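Local coordinates for protein RNA-dependent RNA Polymerase (Bombyx mori cytoplasmic polyhedrosis virus, PDB 6TZ0) that synthesises RNA on an RNA template, transcribing the double-stranded viral genome conservatively into plus strands and making the complementary minus strands during genome replication, at residues M532-S537 against V727-T731; N540-I546 against I682-G688. All blocks are in the same frame, centred on the assembly; numbering follows the deposited sequence.

Contact 1 of 2, residues M532-S537 against V727-T731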
loop_
_atom_site.group_PDB
_atom_site.type_symbol
_atom_site.label_atom_id
_atom_site.label_comp_id
_atom_site.label_asym_id
_atom_site.label_seq_id
_atom_site.Cartn_x
_atom_site.Cartn_y
_atom_site.Cartn_z
ATOM N N MET A 532 -4.804 25.743 4.401
ATOM C CA MET A 532 -4.886 25.887 5.850
ATOM C C MET A 532 -4.354 27.240 6.298
ATOM O O MET A 532 -4.908 27.863 7.210
ATOM C CB MET A 532 -4.117 24.766 6.536
ATOM C CG MET A 532 -4.733 23.412 6.359
ATOM S SD MET A 532 -3.861 22.116 7.257
ATOM C CE MET A 532 -2.445 21.889 6.204
ATOM N N LEU A 533 -3.274 27.697 5.667
ATOM C CA LEU A 533 -2.744 29.033 5.913
ATOM C C LEU A 533 -3.743 30.122 5.549
ATOM O O LEU A 533 -3.806 31.149 6.229
ATOM C CB LEU A 533 -1.440 29.194 5.137
ATOM C CG LEU A 533 -0.087 28.961 5.812
ATOM C CD1 LEU A 533 0.005 27.684 6.576
ATOM C CD2 LEU A 533 0.904 28.881 4.679
ATOM N N TYR A 534 -4.554 29.906 4.513
ATOM C CA TYR A 534 -5.605 30.868 4.195
ATOM C C TYR A 534 -6.752 30.794 5.196
ATOM O O TYR A 534 -7.154 31.814 5.763
ATOM C CB TYR A 534 -6.122 30.650 2.777
ATOM C CG TYR A 534 -7.257 31.579 2.434
ATOM C CD1 TYR A 534 -7.030 32.932 2.250
ATOM C CD2 TYR A 534 -8.554 31.107 2.302
ATOM C CE1 TYR A 534 -8.051 33.787 1.950
ATOM C CE2 TYR A 534 -9.589 31.962 2.003
ATOM C CZ TYR A 534 -9.328 33.300 1.826
ATOM O OH TYR A 534 -10.346 34.164 1.518
ATOM N N TRP A 535 -7.293 29.602 5.432
ATOM C CA TRP A 535 -8.481 29.489 6.265
ATOM C C TRP A 535 -8.207 29.620 7.752
ATOM O O TRP A 535 -9.160 29.623 8.534
ATOM C CB TRP A 535 -9.206 28.166 6.023
ATOM C CG TRP A 535 -9.960 28.121 4.751
ATOM C CD1 TRP A 535 -9.616 27.458 3.619
ATOM C CD2 TRP A 535 -11.185 28.795 4.467
ATOM N NE1 TRP A 535 -10.561 27.661 2.647
ATOM C CE2 TRP A 535 -11.535 28.485 3.144
ATOM C CE3 TRP A 535 -12.022 29.635 5.206
ATOM C CZ2 TRP A 535 -12.684 28.978 2.543
ATOM C CZ3 TRP A 535 -13.159 30.119 4.610
ATOM C CH2 TRP A 535 -13.482 29.792 3.293
ATOM N N THR A 536 -6.957 29.718 8.177
ATOM C CA THR A 536 -6.702 29.959 9.584
ATOM C C THR A 536 -6.421 31.435 9.851
ATOM O O THR A 536 -6.434 31.865 11.008
ATOM C CB THR A 536 -5.546 29.071 10.060
ATOM O OG1 THR A 536 -5.641 27.802 9.411
ATOM C CG2 THR A 536 -5.713 28.759 11.520
ATOM N N SER A 537 -6.223 32.225 8.796
ATOM C CA SER A 537 -6.184 33.680 8.874
ATOM C C SER A 537 -7.567 34.310 8.857
ATOM O O SER A 537 -7.669 35.539 8.854
ATOM C CB SER A 537 -5.369 34.253 7.714
ATOM O OG SER A 537 -4.008 33.884 7.802
ATOM N N VAL A 727 -1.038 23.467 11.428
ATOM C CA VAL A 727 -1.091 24.902 11.182
ATOM C C VAL A 727 -1.868 25.541 12.320
ATOM O O VAL A 727 -2.976 25.103 12.642
ATOM C CB VAL A 727 -1.731 25.228 9.821
ATOM C CG1 VAL A 727 -1.889 26.725 9.648
ATOM C CG2 VAL A 727 -0.894 24.655 8.692
ATOM N N VAL A 728 -1.270 26.547 12.955
ATOM C CA VAL A 728 -1.884 27.278 14.062
ATOM C C VAL A 728 -1.769 28.761 13.730
ATOM O O VAL A 728 -0.691 29.340 13.869
ATOM C CB VAL A 728 -1.220 26.976 15.411
ATOM C CG1 VAL A 728 -1.891 27.746 16.505
ATOM C CG2 VAL A 728 -1.258 25.500 15.731
ATOM N N ASN A 729 -2.877 29.373 13.301
ATOM C CA ASN A 729 -3.014 30.820 13.070
ATOM C C ASN A 729 -2.033 31.351 12.024
ATOM O O ASN A 729 -1.295 32.305 12.259
ATOM C CB ASN A 729 -2.889 31.607 14.377
ATOM C CG ASN A 729 -4.123 31.525 15.214
ATOM O OD1 ASN A 729 -5.230 31.626 14.704
ATOM N ND2 ASN A 729 -3.945 31.361 16.517
ATOM N N GLY A 730 -2.058 30.738 10.847
ATOM C CA GLY A 730 -1.189 31.179 9.775
ATOM C C GLY A 730 0.261 30.803 9.953
ATOM O O GLY A 730 1.132 31.410 9.333
ATOM N N THR A 731 0.537 29.787 10.765
ATOM C CA THR A 731 1.885 29.434 11.183
ATOM C C THR A 731 2.042 27.921 11.188
ATOM O O THR A 731 1.218 27.213 11.771
ATOM C CB THR A 731 2.172 30.023 12.570
ATOM O OG1 THR A 731 2.370 31.439 12.475
ATOM C CG2 THR A 731 3.337 29.354 13.246
#
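Val727, Thr536 and Leu533 carry most of this buried contact between residues 532-537, on helix 530-535, and the loop that joins strands 725-727 and 732-733. Val727 points at the first segment and meets three of its residues: its CG1 lies 3.7 Å from Leu533 CD1 and 3.9 Å from Thr536 OG1, while its CG2 lies 3.9 Å from Met532 CB. Leu533 sets off sideways, and its methyl end bends back to reach the valine. Thr536 rests on the turn backbone, with CG2 3.4 Å from Asn729 N and CB 3.9 Å from Gly730 N. The loop is a tight beta hairpin connection closed by the bond from Val728 N to Thr731 O (2.8 Å). Both Asn729 and Gly730 have positive phi, which favours glycine at Gly730; with no side chain there, its CA lies 4.4 Å from Leu533 O and from Ser537 OG. In the palm region of the polymerase this hairpin and the helix sit together beside strand 720-722, whose Ile720 touches Met532, Thr536 and Val727. No hydrogen bond joins the two segments; the hydroxyls of Thr536 and Ser537 instead bond to carbonyls of their own segment, Thr536 OG1 donating to Met532 O at a very short 2.3 Å and Ser537 OG to Leu533 O at 3.2 Å. Ser537 OG also bonds to Trp272 N, while the indole NE1 of the same tryptophan bonds to Gly730 O.

Contact 2 of 2, residues N540-I546 against I682-G688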
loop_
_atom_site.group_PDB
_atom_site.type_symbol
_atom_site.label_atom_id
_atom_site.label_comp_id
_atom_site.label_asym_id
_atom_site.label_seq_id
_atom_site.Cartn_x
_atom_site.Cartn_y
_atom_site.Cartn_z
ATOM N N ASN A 540 -14.424 34.152 12.505
ATOM C CA ASN A 540 -15.674 33.399 12.672
ATOM C C ASN A 540 -15.602 32.034 11.997
ATOM O O ASN A 540 -16.531 31.596 11.323
ATOM C CB ASN A 540 -16.886 34.191 12.177
ATOM C CG ASN A 540 -17.249 35.329 13.097
ATOM O OD1 ASN A 540 -17.225 35.187 14.315
ATOM N ND2 ASN A 540 -17.593 36.467 12.518
ATOM N N VAL A 541 -14.487 31.346 12.202
ATOM C CA VAL A 541 -14.222 30.076 11.545
ATOM C C VAL A 541 -14.022 29.003 12.612
ATOM O O VAL A 541 -13.425 29.255 13.664
ATOM C CB VAL A 541 -13.019 30.199 10.576
ATOM C CG1 VAL A 541 -11.719 30.548 11.289
ATOM C CG2 VAL A 541 -12.858 28.962 9.748
ATOM N N LEU A 542 -14.603 27.831 12.378
ATOM C CA LEU A 542 -14.465 26.688 13.268
ATOM C C LEU A 542 -13.717 25.585 12.537
ATOM O O LEU A 542 -14.179 25.098 11.501
ATOM C CB LEU A 542 -15.821 26.179 13.741
ATOM C CG LEU A 542 -15.699 24.992 14.691
ATOM C CD1 LEU A 542 -14.973 25.404 15.947
ATOM C CD2 LEU A 542 -17.045 24.410 15.031
ATOM N N LEU A 543 -12.576 25.196 13.078
ATOM C CA LEU A 543 -11.715 24.201 12.465
ATOM C C LEU A 543 -12.023 22.840 13.071
ATOM O O LEU A 543 -12.328 22.739 14.261
ATOM C CB LEU A 543 -10.254 24.580 12.688
ATOM C CG LEU A 543 -9.915 25.958 12.116
ATOM C CD1 LEU A 543 -8.536 26.400 12.512
ATOM C CD2 LEU A 543 -10.046 25.978 10.608
ATOM N N SER A 544 -11.962 21.794 12.251
ATOM C CA SER A 544 -12.289 20.449 12.717
ATOM C C SER A 544 -11.333 19.447 12.088
ATOM O O SER A 544 -11.445 19.140 10.898
ATOM C CB SER A 544 -13.737 20.088 12.395
ATOM O OG SER A 544 -14.049 18.783 12.842
ATOM N N SER A 545 -10.400 18.937 12.888
ATOM C CA SER A 545 -9.538 17.831 12.480
ATOM C C SER A 545 -10.094 16.530 13.054
ATOM O O SER A 545 -9.502 15.898 13.922
ATOM C CB SER A 545 -8.106 18.068 12.942
ATOM O OG SER A 545 -7.570 19.239 12.371
ATOM N N ILE A 546 -11.269 16.151 12.553
ATOM C CA ILE A 546 -11.970 14.975 13.056
ATOM C C ILE A 546 -11.186 13.713 12.704
ATOM O O ILE A 546 -10.688 13.556 11.582
ATOM C CB ILE A 546 -13.415 14.952 12.521
ATOM C CG1 ILE A 546 -14.194 13.740 13.031
ATOM C CG2 ILE A 546 -13.477 15.108 11.013
ATOM C CD1 ILE A 546 -14.470 13.793 14.489
ATOM N N ILE A 682 -9.735 13.414 7.684
ATOM C CA ILE A 682 -10.753 14.371 7.277
ATOM C C ILE A 682 -10.358 15.717 7.867
ATOM O O ILE A 682 -9.882 15.786 9.004
ATOM C CB ILE A 682 -12.164 13.956 7.749
ATOM C CG1 ILE A 682 -12.491 12.515 7.376
ATOM C CG2 ILE A 682 -13.238 14.850 7.156
ATOM C CD1 ILE A 682 -12.321 11.531 8.518
ATOM N N MET A 683 -10.529 16.782 7.090
ATOM C CA MET A 683 -10.269 18.142 7.559
ATOM C C MET A 683 -11.460 19.020 7.196
ATOM O O MET A 683 -11.596 19.428 6.045
ATOM C CB MET A 683 -8.991 18.687 6.948
ATOM C CG MET A 683 -8.636 20.055 7.445
ATOM S SD MET A 683 -7.152 20.712 6.690
ATOM C CE MET A 683 -7.765 21.146 5.075
ATOM N N GLU A 684 -12.300 19.335 8.172
ATOM C CA GLU A 684 -13.502 20.126 7.949
ATOM C C GLU A 684 -13.297 21.555 8.423
ATOM O O GLU A 684 -12.755 21.791 9.504
ATOM C CB GLU A 684 -14.691 19.508 8.679
ATOM C CG GLU A 684 -15.088 18.161 8.142
ATOM C CD GLU A 684 -16.175 17.520 8.961
ATOM O OE1 GLU A 684 -16.491 18.047 10.044
ATOM O OE2 GLU A 684 -16.722 16.489 8.525
ATOM N N ILE A 685 -13.739 22.509 7.611
ATOM C CA ILE A 685 -13.675 23.927 7.945
ATOM C C ILE A 685 -15.080 24.503 7.838
ATOM O O ILE A 685 -15.686 24.479 6.761
ATOM C CB ILE A 685 -12.699 24.683 7.033
ATOM C CG1 ILE A 685 -11.281 24.148 7.210
ATOM C CG2 ILE A 685 -12.696 26.144 7.373
ATOM C CD1 ILE A 685 -10.326 24.612 6.160
ATOM N N PHE A 686 -15.593 25.017 8.950
ATOM C CA PHE A 686 -16.912 25.630 9.024
ATOM C C PHE A 686 -16.750 27.121 9.276
ATOM O O PHE A 686 -15.832 27.533 9.984
ATOM C CB PHE A 686 -17.732 25.016 10.159
ATOM C CG PHE A 686 -17.920 23.541 10.045
ATOM C CD1 PHE A 686 -18.890 23.010 9.213
ATOM C CD2 PHE A 686 -17.127 22.679 10.775
ATOM C CE1 PHE A 686 -19.058 21.648 9.112
ATOM C CE2 PHE A 686 -17.294 21.318 10.682
ATOM C CZ PHE A 686 -18.264 20.805 9.849
ATOM N N GLN A 687 -17.640 27.935 8.718
ATOM C CA GLN A 687 -17.594 29.374 8.958
ATOM C C GLN A 687 -18.992 29.912 9.208
ATOM O O GLN A 687 -19.902 29.677 8.410
ATOM C CB GLN A 687 -16.950 30.121 7.787
ATOM C CG GLN A 687 -16.708 31.592 8.064
ATOM C CD GLN A 687 -15.967 32.297 6.953
ATOM O OE1 GLN A 687 -15.742 31.733 5.888
ATOM N NE2 GLN A 687 -15.550 33.528 7.211
ATOM N N GLY A 688 -19.150 30.656 10.300
ATOM C CA GLY A 688 -20.418 31.268 10.638
ATOM C C GLY A 688 -20.498 31.650 12.099
ATOM O O GLY A 688 -19.522 32.147 12.662
#
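Strands 541-544 and 682-687 run antiparallel, their axes 4.6 Å apart at closest approach, in the palm sheet. Leu542 and Phe686 form one hydrogen-bonded pair, with Leu542 N to Phe686 O at 2.7 Å and Phe686 N to Leu542 O at 2.9 Å; Ser544 and Glu684 form the next, each N to the other's O at 2.9 Å. Gly688 N adds a fifth bond, to Asn540 O at 3.0 Å. Between these pairs, Leu543 and Ile685 turn their backbone polar groups outward, to Ser716 of strand 711-716 and to Thr673 and Thr674 of strand 672-677. Val541 CG2 packs on Ile685 CG2 (3.7 Å) on one face; on the other, Phe686 lies against helix 690-705, with Ser544 CB 4.1 Å from its CE2 edge. Ser545 OG bonds to Val721 N. The bonded backbones fix the register, and so place metal-binding Asp547, within strand 541-548, relative to Asp680 and Asp681, in the turn before strand 682-687.

Contact 2 is nested inside the chain loop closed by contact 1: helix 530-535, strand 541-548, strand 682-687, then the 727-731 turn. Their centres lie 12 Å apart, and helix 530-535 packs against the sheet that holds contact 2. Met532 SD is 3.6 Å from Met683 SD, Trp535 CB is 3.7 Å from Ile685 CD1, and Thr536 CG2 is 3.8 Å from Leu543 CD1. Ile720 of strand 720-722 touches residues of both contacts. Helix 530-535, with residues 727-731 packed on it, thus lies on the Leu543 and Ile685 face and helix 690-705 on the other, so the sheet is covered on both faces next to metal-binding Asp547, Asp680 and Asp681.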